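Local coordinates for SusD superfamily protein (Bacteroides thetaiotaomicron VPI-5482, PDB 3HDX) that probably binds polysaccharide at the outer membrane, as a SusD-family protein of carbohydrate uptake, at residues S73-F78 / E462-A467. Sequence-based numbering, arbitrary orientation. Where two conformers were deposited one is given.
Sequences SNWRRF and EDIITA
I464 lays its side chain, from the short helix 462-467, against the carboxamide of N74 and the indole of W75, meeting both at a slant. N74 and W75 form the turn that leads from helix 67-73 into helix 76-91, and the geometry fits an Asx turn: N74 OD1 accepts from R76 N at 2.9 Å. That bond is nearly straight, with an N-H...O angle of 160°, and the donor lies in the carbonyl plane of the amide. With W75 at the N-cap position, the asparagine oxygen thus binds a backbone N-H of the first helical turn. CG of N74 is anti to the backbone N (chi1 -176°), which swings the amide forward, so that OD1 meets the N-H of R76 while the group stays against the isoleucine. CD1 of I464 bridges the amide and the indole, 3.6 Å from N74 OD1 and 3.8 Å from W75 NE1. CG2 meets the indole, 3.7 Å from W75 NE1 and 3.8 Å from W75 CZ2. On its other contacts the indole packs edge-to-face with Y79 and W129 and touches M125 of helix 104-129; through W75, the helix near the C-terminus is joined to helices 76-91 and 104-129 of the largely helical SusD-type fold. About 200 Å² is buried in all, with I464 contributing the largest share. With closest approaches of 3.6 Å and more and no direct hydrogen bond between the two segments, the direct contacts are van der Waals in kind. The polar link is made by water, which gives the N74 amide a second hold beside the turn bond of OD1: a single molecule accepts from N74 ND2 at 3.0 Å and donates to D463 OD2 at 2.7 Å.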
loop_
_atom_site.group_PDB
_atom_site.type_symbol
_atom_site.label_atom_id
_atom_site.label_comp_id
_atom_site.label_asym_id
_atom_site.label_seq_id
_atom_site.Cartn_x
_atom_site.Cartn_y
_atom_site.Cartn_z
ATOM N N SER A 73 -0.014 0.848 -17.155
ATOM C CA SER A 73 -1.012 1.875 -17.404
ATOM C C SER A 73 -2.400 1.345 -17.729
ATOM O O SER A 73 -3.330 2.127 -17.699
ATOM C CB SER A 73 -0.591 2.842 -18.533
ATOM O OG SER A 73 -0.801 2.300 -19.813
ATOM N N ASN A 74 -2.537 0.059 -18.039
ATOM C CA ASN A 74 -3.840 -0.552 -18.331
ATOM C C ASN A 74 -4.464 -0.949 -16.991
ATOM O O ASN A 74 -3.931 -1.790 -16.302
ATOM C CB ASN A 74 -3.637 -1.774 -19.253
ATOM C CG ASN A 74 -4.950 -2.412 -19.680
ATOM O OD1 ASN A 74 -5.830 -2.635 -18.855
ATOM N ND2 ASN A 74 -5.077 -2.734 -20.971
ATOM N N TRP A 75 -5.623 -0.364 -16.680
ATOM C CA TRP A 75 -6.303 -0.587 -15.405
ATOM C C TRP A 75 -7.188 -1.849 -15.300
ATOM O O TRP A 75 -7.873 -2.027 -14.319
ATOM C CB TRP A 75 -7.077 0.683 -14.959
ATOM C CG TRP A 75 -8.136 1.137 -15.919
ATOM C CD1 TRP A 75 -8.979 0.361 -16.709
ATOM C CD2 TRP A 75 -8.498 2.491 -16.178
ATOM N NE1 TRP A 75 -9.820 1.169 -17.427
ATOM C CE2 TRP A 75 -9.567 2.471 -17.110
ATOM C CE3 TRP A 75 -8.034 3.733 -15.709
ATOM C CZ2 TRP A 75 -10.145 3.630 -17.591
ATOM C CZ3 TRP A 75 -8.625 4.883 -16.174
ATOM C CH2 TRP A 75 -9.648 4.827 -17.133
ATOM N N ARG A 76 -7.170 -2.728 -16.316
ATOM C CA ARG A 76 -8.063 -3.895 -16.326
ATOM C C ARG A 76 -8.016 -4.722 -15.029
ATOM O O ARG A 76 -9.057 -5.151 -14.538
ATOM C CB ARG A 76 -7.785 -4.763 -17.578
ATOM C CG ARG A 76 -8.757 -5.884 -17.818
ATOM C CD ARG A 76 -8.459 -6.714 -19.094
ATOM N NE ARG A 76 -9.473 -7.756 -19.263
ATOM C CZ ARG A 76 -10.570 -7.624 -20.006
ATOM N NH1 ARG A 76 -10.792 -6.507 -20.685
ATOM N NH2 ARG A 76 -11.442 -8.621 -20.084
ATOM N N ARG A 77 -6.803 -4.985 -14.524
ATOM C CA ARG A 77 -6.632 -5.782 -13.328
ATOM C C ARG A 77 -7.364 -5.237 -12.094
ATOM O O ARG A 77 -7.798 -6.006 -11.247
ATOM C CB ARG A 77 -5.152 -6.023 -13.031
ATOM C CG ARG A 77 -4.360 -4.758 -12.738
ATOM C CD ARG A 77 -2.841 -4.993 -12.820
ATOM N NE ARG A 77 -2.063 -3.797 -12.482
ATOM C CZ ARG A 77 -1.809 -2.776 -13.316
ATOM N NH1 ARG A 77 -2.338 -2.739 -14.555
ATOM N NH2 ARG A 77 -1.025 -1.758 -12.926
ATOM N N PHE A 78 -7.528 -3.925 -12.032
ATOM C CA PHE A 78 -8.329 -3.320 -10.962
ATOM C C PHE A 78 -9.819 -3.586 -11.153
ATOM O O PHE A 78 -10.494 -3.944 -10.205
ATOM C CB PHE A 78 -7.991 -1.841 -10.798
ATOM C CG PHE A 78 -6.614 -1.642 -10.257
ATOM C CD1 PHE A 78 -6.418 -1.678 -8.865
ATOM C CD2 PHE A 78 -5.513 -1.538 -11.083
ATOM C CE1 PHE A 78 -5.138 -1.539 -8.329
ATOM C CE2 PHE A 78 -4.237 -1.427 -10.526
ATOM C CZ PHE A 78 -4.063 -1.426 -9.176
ATOM N N GLU A 462 -3.782 3.155 -24.210
ATOM C CA GLU A 462 -4.465 3.417 -25.491
ATOM C C GLU A 462 -5.391 2.261 -25.900
ATOM O O GLU A 462 -6.426 2.501 -26.520
ATOM C CB GLU A 462 -3.460 3.867 -26.566
ATOM C CG GLU A 462 -2.875 5.349 -26.280
ATOM C CD GLU A 462 -3.894 6.548 -26.366
ATOM O OE1 GLU A 462 -4.932 6.391 -27.068
ATOM O OE2 GLU A 462 -3.655 7.667 -25.755
ATOM N N ASP A 463 -5.089 1.040 -25.449
ATOM C CA ASP A 463 -5.972 -0.129 -25.676
ATOM C C ASP A 463 -7.351 0.089 -25.032
ATOM O O ASP A 463 -8.383 -0.216 -25.646
ATOM C CB ASP A 463 -5.364 -1.435 -25.131
ATOM C CG ASP A 463 -4.078 -1.863 -25.879
ATOM O OD1 ASP A 463 -3.862 -1.415 -27.032
ATOM O OD2 ASP A 463 -3.296 -2.658 -25.292
ATOM N N ILE A 464 -7.356 0.674 -23.840
ATOM C CA ILE A 464 -8.607 0.981 -23.117
ATOM C C ILE A 464 -9.426 2.032 -23.888
ATOM O O ILE A 464 -10.654 1.876 -24.066
ATOM C CB ILE A 464 -8.307 1.453 -21.634
ATOM C CG1 ILE A 464 -7.684 0.333 -20.760
ATOM C CG2 ILE A 464 -9.562 2.008 -20.980
ATOM C CD1 ILE A 464 -8.558 -0.828 -20.439
ATOM N N ILE A 465 -8.769 3.082 -24.361
ATOM C CA ILE A 465 -9.438 4.183 -25.069
ATOM C C ILE A 465 -10.003 3.717 -26.408
ATOM O O ILE A 465 -11.112 4.104 -26.779
ATOM C CB ILE A 465 -8.493 5.369 -25.265
ATOM C CG1 ILE A 465 -8.220 6.012 -23.882
ATOM C CG2 ILE A 465 -9.072 6.440 -26.219
ATOM C CD1 ILE A 465 -7.132 6.953 -23.895
ATOM N N THR A 466 -9.233 2.902 -27.118
ATOM C CA THR A 466 -9.720 2.333 -28.397
ATOM C C THR A 466 -11.015 1.515 -28.233
ATOM O O THR A 466 -11.977 1.702 -29.011
ATOM C CB THR A 466 -8.593 1.545 -29.101
ATOM O OG1 THR A 466 -7.572 2.489 -29.453
ATOM C CG2 THR A 466 -9.109 0.821 -30.385
ATOM N N ALA A 467 -11.054 0.687 -27.196
ATOM C CA ALA A 467 -12.179 -0.197 -26.904
ATOM C C ALA A 467 -13.398 0.500 -26.285
ATOM O O ALA A 467 -14.514 -0.008 -26.422
ATOM C CB ALA A 467 -11.718 -1.350 -25.997
HETATM O O HOH W 1 -2.714 -2.286 -22.688
#